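Local coordinates for protein diaminopimelate decarboxylase (Methanocaldococcus jannaschii, PDB 1TWI) that catalyses the pyridoxal-phosphate-dependent decarboxylation of meso-diaminopimelate to L-lysine, the last step of lysine biosynthesis by the diaminopimelate pathway, as a homodimer, at residues V296-L302 with D383-Y387; L2-T6 with S36-I42; I159-N164 with E223-V228; T216-F221 with I261-L267. The contacts are given in a common frame with arbitrary orientation. Residues are numbered along the deposited sequence.

Interaction 1. Residues V296-L302 with D383-Y387. With PLP (pyridoxal-5'-phosphate), chain E.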
loop_
_atom_site.group_PDB
_atom_site.type_symbol
_atom_site.label_atom_id
_atom_site.label_comp_id
_atom_site.label_asym_id
_atom_site.label_seq_id
_atom_site.Cartn_x
_atom_site.Cartn_y
_atom_site.Cartn_z
ATOM N N VAL A 296 9.684 16.355 -6.220
ATOM C CA VAL A 296 10.572 15.234 -5.988
ATOM C C VAL A 296 10.513 14.009 -6.883
ATOM O O VAL A 296 11.456 13.233 -6.892
ATOM C CB VAL A 296 10.454 14.756 -4.484
ATOM C CG1 VAL A 296 10.801 15.944 -3.537
ATOM C CG2 VAL A 296 8.984 14.250 -4.162
ATOM N N ALA A 297 9.431 13.827 -7.637
ATOM C CA ALA A 297 9.307 12.613 -8.411
ATOM C C ALA A 297 10.459 12.308 -9.341
ATOM O O ALA A 297 10.983 11.192 -9.313
ATOM C CB ALA A 297 7.962 12.634 -9.259
ATOM N N THR A 298 10.828 13.283 -10.177
ATOM C CA THR A 298 11.894 13.049 -11.170
ATOM C C THR A 298 13.293 12.922 -10.547
ATOM O O THR A 298 14.244 12.621 -11.248
ATOM C CB THR A 298 11.949 14.211 -12.222
ATOM O OG1 THR A 298 12.159 15.438 -11.558
ATOM C CG2 THR A 298 10.637 14.287 -13.007
ATOM N N ALA A 299 13.426 13.188 -9.241
ATOM C CA ALA A 299 14.727 13.067 -8.596
ATOM C C ALA A 299 14.991 11.618 -8.107
ATOM O O ALA A 299 16.129 11.288 -7.728
ATOM C CB ALA A 299 14.814 14.036 -7.366
ATOM N N GLY A 300 13.965 10.783 -8.126
ATOM C CA GLY A 300 14.107 9.408 -7.599
ATOM C C GLY A 300 14.178 8.273 -8.593
ATOM O O GLY A 300 13.420 8.254 -9.576
ATOM N N TYR A 301 15.103 7.338 -8.367
ATOM C CA TYR A 301 15.251 6.183 -9.256
ATOM C C TYR A 301 15.287 4.979 -8.351
ATOM O O TYR A 301 15.861 5.064 -7.285
ATOM C CB TYR A 301 16.578 6.262 -10.032
ATOM C CG TYR A 301 16.616 7.532 -10.887
ATOM C CD1 TYR A 301 16.934 8.753 -10.302
ATOM C CD2 TYR A 301 16.223 7.515 -12.261
ATOM C CE1 TYR A 301 16.859 9.936 -11.008
ATOM C CE2 TYR A 301 16.159 8.722 -13.013
ATOM C CZ TYR A 301 16.475 9.921 -12.361
ATOM O OH TYR A 301 16.363 11.144 -12.994
ATOM N N LEU A 302 14.664 3.874 -8.772
ATOM C CA LEU A 302 14.699 2.652 -7.979
ATOM C C LEU A 302 15.478 1.569 -8.755
ATOM O O LEU A 302 15.078 1.189 -9.876
ATOM C CB LEU A 302 13.275 2.157 -7.688
ATOM C CG LEU A 302 13.134 0.825 -6.915
ATOM C CD1 LEU A 302 13.846 0.890 -5.545
ATOM C CD2 LEU A 302 11.665 0.534 -6.760
ATOM N N ASP A 383 11.567 7.959 -11.961
ATOM C CA ASP A 383 10.547 8.848 -11.440
ATOM C C ASP A 383 9.778 8.253 -10.254
ATOM O O ASP A 383 8.554 8.238 -10.232
ATOM C CB ASP A 383 9.609 9.169 -12.611
ATOM C CG ASP A 383 10.350 9.816 -13.788
ATOM O OD1 ASP A 383 11.163 10.737 -13.523
ATOM O OD2 ASP A 383 10.145 9.424 -14.964
ATOM N N VAL A 384 10.520 7.779 -9.274
ATOM C CA VAL A 384 9.892 7.191 -8.099
ATOM C C VAL A 384 10.163 8.046 -6.858
ATOM O O VAL A 384 10.055 7.556 -5.717
ATOM C CB VAL A 384 10.460 5.808 -7.862
ATOM C CG1 VAL A 384 9.971 4.803 -8.942
ATOM C CG2 VAL A 384 12.052 5.895 -7.839
ATOM N N GLY A 385 10.583 9.304 -7.048
ATOM C CA GLY A 385 10.838 10.149 -5.866
ATOM C C GLY A 385 9.606 10.558 -5.046
ATOM O O GLY A 385 9.724 10.968 -3.894
ATOM N N ALA A 386 8.428 10.447 -5.651
ATOM C CA ALA A 386 7.153 10.832 -5.018
ATOM C C ALA A 386 6.215 9.623 -4.956
ATOM O O ALA A 386 6.088 8.911 -5.935
ATOM C CB ALA A 386 6.471 11.975 -5.849
ATOM N N TYR A 387 5.571 9.407 -3.817
ATOM C CA TYR A 387 4.641 8.292 -3.592
ATOM C C TYR A 387 5.382 7.024 -3.915
ATOM O O TYR A 387 4.850 6.129 -4.549
ATOM C CB TYR A 387 3.417 8.442 -4.480
ATOM C CG TYR A 387 2.821 9.841 -4.295
ATOM C CD1 TYR A 387 2.189 10.190 -3.115
ATOM C CD2 TYR A 387 2.992 10.817 -5.265
ATOM C CE1 TYR A 387 1.727 11.524 -2.891
ATOM C CE2 TYR A 387 2.553 12.136 -5.088
ATOM C CZ TYR A 387 1.918 12.492 -3.893
ATOM O OH TYR A 387 1.488 13.791 -3.716
HETATM N N1 PLP E . -2.108 19.641 -1.494
HETATM C C2 PLP E . -3.067 18.738 -1.071
HETATM C C2A PLP E . -4.213 19.307 -0.199
HETATM C C3 PLP E . -2.906 17.405 -1.438
HETATM O O3 PLP E . -3.865 16.546 -1.004
HETATM C C4 PLP E . -1.880 16.950 -2.223
HETATM C C4A PLP E . -1.799 15.426 -2.578
HETATM O O4A PLP E . -2.491 14.699 -1.938
HETATM C C5 PLP E . -0.897 17.865 -2.664
HETATM C C6 PLP E . -1.059 19.189 -2.289
HETATM C C5A PLP E . 0.306 17.553 -3.542
HETATM O O4P PLP E . -0.082 16.980 -4.817
HETATM P P PLP E . 0.985 16.692 -5.954
HETATM O O1P PLP E . 0.179 16.103 -7.038
HETATM O O2P PLP E . 1.946 15.701 -5.360
HETATM O O3P PLP E . 1.608 17.959 -6.333
#
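Asp383 opens the loop that leaves strand 378-382. Its CA lies 3.2 Å from Ala297 O in a CA-H...O contact, and its OD1 is 3.4 Å from Thr298 CA, while OD2 is held in a salt bridge with Lys257. Val384 N then donates to Gly300 O (3.0 Å, 169°), and its CG2 rests 3.9 Å from Leu302 CB and 3.4 Å from Tyr301 C, at the start of strand 300-311. Next comes the tightest point. Gly385 CA approaches Gly300 CA to 3.8 Å, and Gly385 N donates to Ala297 O (3.0 Å, 153°). Ala297 O, which also accepts from Gly300 N (3.2 Å), thus serves both segments. A separate CA-H...O contact joins Gly385 CA to Val296 O at 3.3 Å. A modelled CB on Gly385 would sit 1.9 Å from Val296 O, and one on Gly300 would sit 2.4 Å from Gly385 N, so neither glycine could carry a side chain here. Ala386 CB packs 3.8 Å from both Val296 CG2 and Ala297 CB. Tyr387 makes no contact with 296-302; instead its OH donates to PLP O2P at 2.6 Å, and the residue packs against Tyr395 of the second subunit. This backbone-to-backbone chemistry in a buried setting implies a closely defined path for the loop that presents Tyr387 to the cofactor phosphate.

Interaction 2. Residues L2-T6 with S36-I42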
loop_
_atom_site.group_PDB
_atom_site.type_symbol
_atom_site.label_atom_id
_atom_site.label_comp_id
_atom_site.label_asym_id
_atom_site.label_seq_id
_atom_site.Cartn_x
_atom_site.Cartn_y
_atom_site.Cartn_z
ATOM N N LEU A 2 13.278 13.268 -20.594
ATOM C CA LEU A 2 12.484 14.481 -20.233
ATOM C C LEU A 2 12.254 14.477 -18.721
ATOM O O LEU A 2 11.649 13.522 -18.220
ATOM C CB LEU A 2 11.091 14.454 -20.878
ATOM C CG LEU A 2 10.356 15.732 -21.339
ATOM C CD1 LEU A 2 8.812 15.444 -21.353
ATOM C CD2 LEU A 2 10.693 16.975 -20.512
ATOM N N GLY A 3 12.674 15.548 -18.051
ATOM C CA GLY A 3 12.530 15.691 -16.609
ATOM C C GLY A 3 13.699 15.101 -15.803
ATOM O O GLY A 3 13.904 15.460 -14.632
ATOM N N ASN A 4 14.500 14.228 -16.418
ATOM C CA ASN A 4 15.598 13.581 -15.650
ATOM C C ASN A 4 16.863 14.305 -16.056
ATOM O O ASN A 4 17.672 13.859 -16.885
ATOM C CB ASN A 4 15.612 12.104 -15.982
ATOM C CG ASN A 4 14.237 11.463 -15.718
ATOM O OD1 ASN A 4 13.805 11.313 -14.527
ATOM N ND2 ASN A 4 13.534 11.113 -16.788
ATOM N N ASP A 5 17.005 15.474 -15.473
ATOM C CA ASP A 5 18.095 16.370 -15.864
ATOM C C ASP A 5 19.499 16.048 -15.424
ATOM O O ASP A 5 20.476 16.643 -15.941
ATOM C CB ASP A 5 17.740 17.796 -15.406
ATOM C CG ASP A 5 16.373 18.234 -15.907
ATOM O OD1 ASP A 5 16.222 18.310 -17.168
ATOM O OD2 ASP A 5 15.470 18.482 -15.046
ATOM N N THR A 6 19.631 15.118 -14.481
ATOM C CA THR A 6 20.951 14.852 -13.957
ATOM C C THR A 6 21.454 13.468 -14.191
ATOM O O THR A 6 22.460 13.068 -13.563
ATOM C CB THR A 6 20.983 15.133 -12.442
ATOM O OG1 THR A 6 20.191 14.134 -11.766
ATOM C CG2 THR A 6 20.396 16.526 -12.141
ATOM N N SER A 36 18.319 12.145 -6.312
ATOM C CA SER A 36 19.311 13.143 -6.808
ATOM C C SER A 36 19.074 14.491 -6.118
ATOM O O SER A 36 18.016 15.148 -6.298
ATOM C CB SER A 36 19.175 13.344 -8.339
ATOM O OG SER A 36 19.945 14.473 -8.749
ATOM N N GLU A 37 20.053 14.918 -5.324
ATOM C CA GLU A 37 19.921 16.183 -4.631
ATOM C C GLU A 37 19.855 17.317 -5.643
ATOM O O GLU A 37 19.056 18.237 -5.493
ATOM C CB GLU A 37 21.122 16.401 -3.703
ATOM C CG GLU A 37 21.128 17.782 -3.024
ATOM C CD GLU A 37 22.300 17.867 -2.064
ATOM O OE1 GLU A 37 22.118 17.591 -0.871
ATOM O OE2 GLU A 37 23.424 18.151 -2.498
ATOM N N GLU A 38 20.695 17.276 -6.677
ATOM C CA GLU A 38 20.650 18.366 -7.674
ATOM C C GLU A 38 19.298 18.381 -8.431
ATOM O O GLU A 38 18.783 19.444 -8.760
ATOM C CB GLU A 38 21.827 18.203 -8.672
ATOM C CG GLU A 38 21.911 19.239 -9.810
ATOM C CD GLU A 38 22.160 20.690 -9.356
ATOM O OE1 GLU A 38 22.646 20.937 -8.220
ATOM O OE2 GLU A 38 21.873 21.594 -10.180
ATOM N N GLN A 39 18.736 17.224 -8.758
ATOM C CA GLN A 39 17.450 17.272 -9.447
ATOM C C GLN A 39 16.369 17.979 -8.551
ATOM O O GLN A 39 15.492 18.704 -9.061
ATOM C CB GLN A 39 16.955 15.845 -9.790
ATOM C CG GLN A 39 15.659 15.874 -10.595
ATOM C CD GLN A 39 15.888 16.536 -11.961
ATOM O OE1 GLN A 39 15.391 17.654 -12.247
ATOM N NE2 GLN A 39 16.680 15.882 -12.784
ATOM N N ILE A 40 16.388 17.723 -7.232
ATOM C CA ILE A 40 15.428 18.388 -6.349
ATOM C C ILE A 40 15.686 19.901 -6.378
ATOM O O ILE A 40 14.725 20.711 -6.428
ATOM C CB ILE A 40 15.510 17.864 -4.871
ATOM C CG1 ILE A 40 15.085 16.389 -4.823
ATOM C CG2 ILE A 40 14.573 18.701 -3.949
ATOM C CD1 ILE A 40 15.280 15.693 -3.473
ATOM N N LYS A 41 16.956 20.311 -6.345
ATOM C CA LYS A 41 17.243 21.759 -6.398
ATOM C C LYS A 41 16.761 22.333 -7.712
ATOM O O LYS A 41 16.210 23.453 -7.748
ATOM C CB LYS A 41 18.753 22.060 -6.281
ATOM C CG LYS A 41 19.382 21.617 -4.920
ATOM C CD LYS A 41 20.868 22.092 -4.902
ATOM C CE LYS A 41 21.673 21.277 -3.949
ATOM N NZ LYS A 41 21.164 21.435 -2.560
ATOM N N ILE A 42 16.964 21.596 -8.785
ATOM C CA ILE A 42 16.466 22.091 -10.101
ATOM C C ILE A 42 14.936 22.227 -10.113
ATOM O O ILE A 42 14.380 23.259 -10.561
ATOM C CB ILE A 42 16.870 21.122 -11.234
ATOM C CG1 ILE A 42 18.382 21.300 -11.486
ATOM C CG2 ILE A 42 15.952 21.375 -12.507
ATOM C CD1 ILE A 42 19.032 20.193 -12.313
#
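Thr6 lays its side chain over the first two turns of helix 37-58, its CG2 touching Glu38 CG and Ile42 CD1, each at 3.9 Å. The motif beneath it is a helix N-cap: Ser36, the last residue of strand 32-36, accepts the amide hydrogen of Gln39 N at its OG (3.0 Å, 161°). Thr6 OG1 donates to the same Ser36 OG at 3.0 Å, so the N-terminal segment is fastened to the capping oxygen itself. That oxygen is also hydrogen-bonded to Asp17, whose backbone pairs with Thr6, which links the cap to the small antiparallel sheet near the amino terminus. The CA atoms of Thr6 and Gln39 are 6.2 Å apart, the closest CA-CA approach between the segments, and the segment 2-6 covers 65 Å² of Gln39. Toward the solvent edge, Asp5 is directed at the helix, where its carboxylate forms a salt bridge with Arg46 further along; the same Asp5 OD2 lies 3.9 Å from Ile42 CG2.

Interaction 3. Residues I159-N164 with E223-V228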
loop_
_atom_site.group_PDB
_atom_site.type_symbol
_atom_site.label_atom_id
_atom_site.label_comp_id
_atom_site.label_asym_id
_atom_site.label_seq_id
_atom_site.Cartn_x
_atom_site.Cartn_y
_atom_site.Cartn_z
ATOM N N ILE A 159 -11.762 25.341 0.147
ATOM C CA ILE A 159 -13.049 25.456 -0.531
ATOM C C ILE A 159 -13.101 24.617 -1.801
ATOM O O ILE A 159 -12.059 24.343 -2.415
ATOM C CB ILE A 159 -13.306 26.923 -0.961
ATOM C CG1 ILE A 159 -12.167 27.398 -1.924
ATOM C CG2 ILE A 159 -13.144 27.900 0.236
ATOM C CD1 ILE A 159 -12.353 28.902 -2.440
ATOM N N ASN A 160 -14.319 24.262 -2.218
ATOM C CA ASN A 160 -14.550 23.516 -3.463
ATOM C C ASN A 160 -15.293 24.536 -4.334
ATOM O O ASN A 160 -16.493 24.676 -4.219
ATOM C CB ASN A 160 -15.422 22.331 -3.155
ATOM C CG ASN A 160 -14.763 21.428 -2.156
ATOM O OD1 ASN A 160 -13.533 21.398 -2.093
ATOM N ND2 ASN A 160 -15.542 20.676 -1.399
ATOM N N PRO A 161 -14.557 25.276 -5.159
ATOM C CA PRO A 161 -15.073 26.324 -6.057
ATOM C C PRO A 161 -16.002 25.781 -7.098
ATOM O O PRO A 161 -16.022 24.572 -7.375
ATOM C CB PRO A 161 -13.806 26.974 -6.618
ATOM C CG PRO A 161 -12.830 25.842 -6.662
ATOM C CD PRO A 161 -13.164 24.925 -5.477
ATOM N N ASN A 162 -16.772 26.696 -7.680
ATOM C CA ASN A 162 -17.771 26.316 -8.624
ATOM C C ASN A 162 -17.180 26.149 -10.054
ATOM O O ASN A 162 -17.506 26.916 -10.951
ATOM C CB ASN A 162 -18.859 27.396 -8.574
ATOM C CG ASN A 162 -20.167 26.926 -9.178
ATOM O OD1 ASN A 162 -21.041 27.741 -9.503
ATOM N ND2 ASN A 162 -20.316 25.608 -9.324
ATOM N N VAL A 163 -16.302 25.159 -10.218
ATOM C CA VAL A 163 -15.653 24.847 -11.492
ATOM C C VAL A 163 -16.692 24.521 -12.577
ATOM O O VAL A 163 -17.654 23.811 -12.309
ATOM C CB VAL A 163 -14.752 23.640 -11.327
ATOM C CG1 VAL A 163 -14.298 23.153 -12.665
ATOM C CG2 VAL A 163 -13.559 24.025 -10.432
ATOM N N ASN A 164 -16.505 25.035 -13.786
ATOM C CA ASN A 164 -17.461 24.762 -14.864
ATOM C C ASN A 164 -17.506 23.246 -15.172
ATOM O O ASN A 164 -16.556 22.699 -15.732
ATOM C CB ASN A 164 -17.038 25.480 -16.142
ATOM C CG ASN A 164 -18.115 25.435 -17.212
ATOM O OD1 ASN A 164 -18.904 24.466 -17.282
ATOM N ND2 ASN A 164 -18.164 26.486 -18.064
ATOM N N GLU A 223 -9.037 27.267 -14.508
ATOM C CA GLU A 223 -10.423 27.275 -14.022
ATOM C C GLU A 223 -10.472 27.314 -12.479
ATOM O O GLU A 223 -11.302 28.003 -11.897
ATOM C CB GLU A 223 -11.176 26.044 -14.562
ATOM C CG GLU A 223 -12.636 25.925 -14.081
ATOM C CD GLU A 223 -13.557 26.994 -14.670
ATOM O OE1 GLU A 223 -13.149 27.743 -15.611
ATOM O OE2 GLU A 223 -14.712 27.066 -14.183
ATOM N N GLU A 224 -9.602 26.544 -11.833
ATOM C CA GLU A 224 -9.506 26.601 -10.365
ATOM C C GLU A 224 -9.176 28.040 -9.954
ATOM O O GLU A 224 -9.799 28.618 -9.052
ATOM C CB GLU A 224 -8.350 25.687 -9.851
ATOM C CG GLU A 224 -7.985 25.937 -8.340
ATOM C CD GLU A 224 -6.647 25.324 -7.904
ATOM O OE1 GLU A 224 -5.825 24.901 -8.789
ATOM O OE2 GLU A 224 -6.382 25.294 -6.678
ATOM N N THR A 225 -8.209 28.657 -10.629
ATOM C CA THR A 225 -7.813 30.004 -10.193
ATOM C C THR A 225 -8.940 31.023 -10.362
ATOM O O THR A 225 -9.194 31.853 -9.455
ATOM C CB THR A 225 -6.537 30.478 -10.952
ATOM O OG1 THR A 225 -5.472 29.535 -10.729
ATOM C CG2 THR A 225 -6.073 31.781 -10.426
ATOM N N ARG A 226 -9.640 30.924 -11.498
ATOM C CA ARG A 226 -10.740 31.832 -11.723
ATOM C C ARG A 226 -11.819 31.645 -10.632
ATOM O O ARG A 226 -12.314 32.606 -10.079
ATOM C CB ARG A 226 -11.407 31.547 -13.058
ATOM C CG ARG A 226 -10.520 31.809 -14.315
ATOM C CD ARG A 226 -11.338 31.516 -15.585
ATOM N NE ARG A 226 -10.624 31.866 -16.813
ATOM C CZ ARG A 226 -11.102 31.668 -18.045
ATOM N NH1 ARG A 226 -12.318 31.101 -18.198
ATOM N NH2 ARG A 226 -10.393 32.100 -19.113
ATOM N N LYS A 227 -12.188 30.404 -10.351
ATOM C CA LYS A 227 -13.295 30.206 -9.405
ATOM C C LYS A 227 -12.952 30.487 -7.940
ATOM O O LYS A 227 -13.830 30.894 -7.143
ATOM C CB LYS A 227 -13.888 28.826 -9.640
ATOM C CG LYS A 227 -14.390 28.674 -11.110
ATOM C CD LYS A 227 -15.568 29.621 -11.313
ATOM C CE LYS A 227 -15.867 29.887 -12.822
ATOM N NZ LYS A 227 -16.564 28.783 -13.440
ATOM N N VAL A 228 -11.673 30.300 -7.598
ATOM C CA VAL A 228 -11.208 30.620 -6.261
ATOM C C VAL A 228 -11.208 32.151 -6.140
ATOM O O VAL A 228 -11.723 32.713 -5.165
ATOM C CB VAL A 228 -9.778 30.064 -5.983
ATOM C CG1 VAL A 228 -9.224 30.682 -4.658
ATOM C CG2 VAL A 228 -9.841 28.520 -5.858
HETATM O O HOH W 1 -16.262 29.690 -6.828
#
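Glu223 OE2 is the strongest polar anchor. It forms a salt bridge with Lys227 NZ (2.6 Å), one helical turn on, and accepts from Asn164 N at 2.7 Å with an N-H...O angle of 160°. Lys227 NZ in turn donates to Asn162 O (3.3 Å). A single ion pair on the helix thereby grips two backbone groups of the loop, the amide of one residue and the carbonyl of another. Water 1 adds a bridge on the same helical turn, accepting from Asn162 N (3.2 Å) and donating to Lys227 O (2.7 Å). Asn162 is the centre of an inverse gamma turn, with a weak bond from Val163 N to Pro161 O (2.9 Å), consistent with the tight bend of the loop here.

Packing surrounds the polar cluster. Pro161 points at the helix and sets its CB 3.5 Å from Lys227 CB, where the CA atoms are 5.4 Å apart; its CG is 4.1 Å from Val228 CG2. Deeper in, Ile159 CD1 meets Val228 CG1 at 4.2 Å. Val163 CG1 lies 3.5 Å from Glu223 CG, and the Val163 side chain also touches Leu175 of helix 169-177. The arrangement belongs to a parallel beta/alpha barrel: the C-terminal end of strand 153-160 and its following loop are clasped by helix 219-237, which comes after the neighbouring parallel strand 202-208.

Interaction 4. Residues T216-F221 with I261-L267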
loop_
_atom_site.group_PDB
_atom_site.type_symbol
_atom_site.label_atom_id
_atom_site.label_comp_id
_atom_site.label_asym_id
_atom_site.label_seq_id
_atom_site.Cartn_x
_atom_site.Cartn_y
_atom_site.Cartn_z
ATOM N N THR A 216 -1.611 17.135 -16.350
ATOM C CA THR A 216 -0.666 17.575 -17.365
ATOM C C THR A 216 -1.354 18.490 -18.395
ATOM O O THR A 216 -1.028 18.450 -19.572
ATOM C CB THR A 216 -0.055 16.346 -18.136
ATOM O OG1 THR A 216 -1.123 15.534 -18.636
ATOM C CG2 THR A 216 0.805 15.481 -17.199
ATOM N N ASP A 217 -2.296 19.311 -17.939
ATOM C CA ASP A 217 -2.998 20.260 -18.802
ATOM C C ASP A 217 -3.098 21.472 -17.911
ATOM O O ASP A 217 -3.424 21.328 -16.738
ATOM C CB ASP A 217 -4.403 19.740 -19.135
ATOM C CG ASP A 217 -5.216 20.698 -20.015
ATOM O OD1 ASP A 217 -4.974 21.924 -20.047
ATOM O OD2 ASP A 217 -6.157 20.215 -20.681
ATOM N N ILE A 218 -2.840 22.661 -18.439
ATOM C CA ILE A 218 -2.921 23.870 -17.614
ATOM C C ILE A 218 -4.381 24.328 -17.393
ATOM O O ILE A 218 -4.688 25.079 -16.468
ATOM C CB ILE A 218 -2.127 25.009 -18.289
ATOM C CG1 ILE A 218 -0.656 24.953 -17.895
ATOM C CG2 ILE A 218 -2.714 26.340 -17.983
ATOM C CD1 ILE A 218 -0.339 24.878 -16.406
ATOM N N SER A 219 -5.284 23.836 -18.226
ATOM C CA SER A 219 -6.682 24.270 -18.178
ATOM C C SER A 219 -7.386 24.155 -16.797
ATOM O O SER A 219 -8.012 25.130 -16.324
ATOM C CB SER A 219 -7.450 23.470 -19.254
ATOM O OG SER A 219 -8.832 23.757 -19.265
ATOM N N PRO A 220 -7.310 22.976 -16.143
ATOM C CA PRO A 220 -7.959 22.800 -14.824
ATOM C C PRO A 220 -7.446 23.854 -13.808
ATOM O O PRO A 220 -8.200 24.381 -12.956
ATOM C CB PRO A 220 -7.550 21.391 -14.403
ATOM C CG PRO A 220 -7.148 20.716 -15.667
ATOM C CD PRO A 220 -6.547 21.785 -16.529
ATOM N N PHE A 221 -6.158 24.165 -13.906
ATOM C CA PHE A 221 -5.573 25.160 -13.013
ATOM C C PHE A 221 -6.105 26.561 -13.277
ATOM O O PHE A 221 -6.366 27.324 -12.334
ATOM C CB PHE A 221 -4.044 25.168 -13.111
ATOM C CG PHE A 221 -3.426 23.893 -12.634
ATOM C CD1 PHE A 221 -3.487 23.542 -11.289
ATOM C CD2 PHE A 221 -2.861 23.021 -13.526
ATOM C CE1 PHE A 221 -3.005 22.336 -10.847
ATOM C CE2 PHE A 221 -2.355 21.772 -13.102
ATOM C CZ PHE A 221 -2.423 21.430 -11.770
ATOM N N ILE A 261 5.007 18.459 -21.737
ATOM C CA ILE A 261 3.857 18.745 -20.912
ATOM C C ILE A 261 4.108 20.109 -20.283
ATOM O O ILE A 261 5.231 20.658 -20.330
ATOM C CB ILE A 261 3.660 17.652 -19.798
ATOM C CG1 ILE A 261 4.903 17.601 -18.880
ATOM C CG2 ILE A 261 3.415 16.271 -20.451
ATOM C CD1 ILE A 261 4.830 16.489 -17.744
ATOM N N PRO A 262 3.076 20.689 -19.694
ATOM C CA PRO A 262 3.206 22.010 -19.060
ATOM C C PRO A 262 4.247 22.019 -17.945
ATOM O O PRO A 262 4.348 21.053 -17.175
ATOM C CB PRO A 262 1.815 22.265 -18.510
ATOM C CG PRO A 262 0.937 21.402 -19.384
ATOM C CD PRO A 262 1.728 20.149 -19.521
ATOM N N THR A 263 5.019 23.109 -17.877
ATOM C CA THR A 263 6.056 23.287 -16.855
ATOM C C THR A 263 5.610 24.276 -15.819
ATOM O O THR A 263 4.547 24.878 -15.926
ATOM C CB THR A 263 7.348 23.927 -17.440
ATOM O OG1 THR A 263 7.028 25.242 -17.939
ATOM C CG2 THR A 263 7.919 23.057 -18.557
ATOM N N GLN A 264 6.483 24.514 -14.854
ATOM C CA GLN A 264 6.200 25.471 -13.790
ATOM C C GLN A 264 5.939 26.843 -14.413
ATOM O O GLN A 264 5.092 27.613 -13.935
ATOM C CB GLN A 264 7.389 25.558 -12.809
ATOM C CG GLN A 264 7.554 24.302 -11.914
ATOM C CD GLN A 264 8.441 23.212 -12.533
ATOM O OE1 GLN A 264 8.497 23.057 -13.752
ATOM N NE2 GLN A 264 9.109 22.434 -11.683
ATOM N N LYS A 265 6.709 27.177 -15.439
ATOM C CA LYS A 265 6.528 28.463 -16.138
ATOM C C LYS A 265 5.146 28.571 -16.722
ATOM O O LYS A 265 4.517 29.638 -16.625
ATOM C CB LYS A 265 7.540 28.644 -17.291
ATOM C CG LYS A 265 8.959 28.779 -16.795
ATOM C CD LYS A 265 10.004 29.157 -17.927
ATOM C CE LYS A 265 11.345 29.557 -17.300
ATOM N NZ LYS A 265 12.342 29.970 -18.354
ATOM N N ASP A 266 4.680 27.494 -17.349
ATOM C CA ASP A 266 3.322 27.486 -17.922
ATOM C C ASP A 266 2.271 27.680 -16.798
ATOM O O ASP A 266 1.279 28.430 -16.953
ATOM C CB ASP A 266 3.006 26.177 -18.644
ATOM C CG ASP A 266 3.868 25.971 -19.877
ATOM O OD1 ASP A 266 4.019 26.961 -20.626
ATOM O OD2 ASP A 266 4.379 24.843 -20.076
ATOM N N LEU A 267 2.500 27.007 -15.676
ATOM C CA LEU A 267 1.598 27.128 -14.545
ATOM C C LEU A 267 1.535 28.574 -14.012
ATOM O O LEU A 267 0.463 29.094 -13.742
ATOM C CB LEU A 267 2.048 26.195 -13.417
ATOM C CG LEU A 267 1.074 26.165 -12.220
ATOM C CD1 LEU A 267 -0.271 25.472 -12.645
ATOM C CD2 LEU A 267 1.774 25.316 -11.075
#
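Ile218 is the main bump: its CA-to-CB bond points at the opposite segment, which covers 79 Å² of the residue. The hollow receiving it is lined by Pro262, Asp266 and Leu267. Ile218 CG1 lies 3.7 Å from Pro262 CB and 3.9 Å from Asp266 CB, while its CD1 reaches the helix backbone at Leu267 CA (3.5 Å) and meets Leu267 CD1 at 3.8 Å. Beside it, Leu267 serves as a bump of its own, setting CD1 over one face of the Phe221 ring, 3.9 Å from the centroid and 27° off the normal, a CH-pi contact.

These knobs and hollows join the N-terminal ends of helices 219-237 and 264-276, which follow the adjacent parallel strands 202-208 and 244-246 of the barrel. Phe221 stands close to Gly250, whose N is hydrogen-bonded to PLP, and its side chain is about 8 Å from PLP. Helix 264-276 starts with a capping box: Thr263 N donates to Asp266 OD2 (2.9 Å, 165°) and Asp266 N weakly to Thr263 OG1 (3.3 Å). On the other segment, Asp217 OD1 caps the turn by accepting from Ser219 N at 2.7 Å. Alongside, the Pro262 ring abuts the main chain, with CD 3.2 Å from Thr216 O, and Thr216 CB lies 4.2 Å from Ile261 CG2.

How the interactions relate
Interactions 1 and 2 touch, their centres 10 Å apart, and Ser36 N probably bonds to Ala299 O (2.7 Å), so the cap of helix 37-58 rests on the turn between helix 293-296 and strand 300-311. Interactions 3 and 4 lie in the barrel and share helix 219-237; their segments alternate along the chain. Interactions 1 and 3 are the buried ones, yet differ: backbone bonds and glycines close interaction 1, whereas in interaction 3 an ion pair, its hydrogen bonds to the loop backbone and a water join with apolar packing. Interactions 2 and 4 are partly exposed, both at helix starts with side-chain caps, but 4 is joined by apolar surfaces and 2 by a hydroxyl pair. Of the four, only interaction 1 contains a PLP-binding residue.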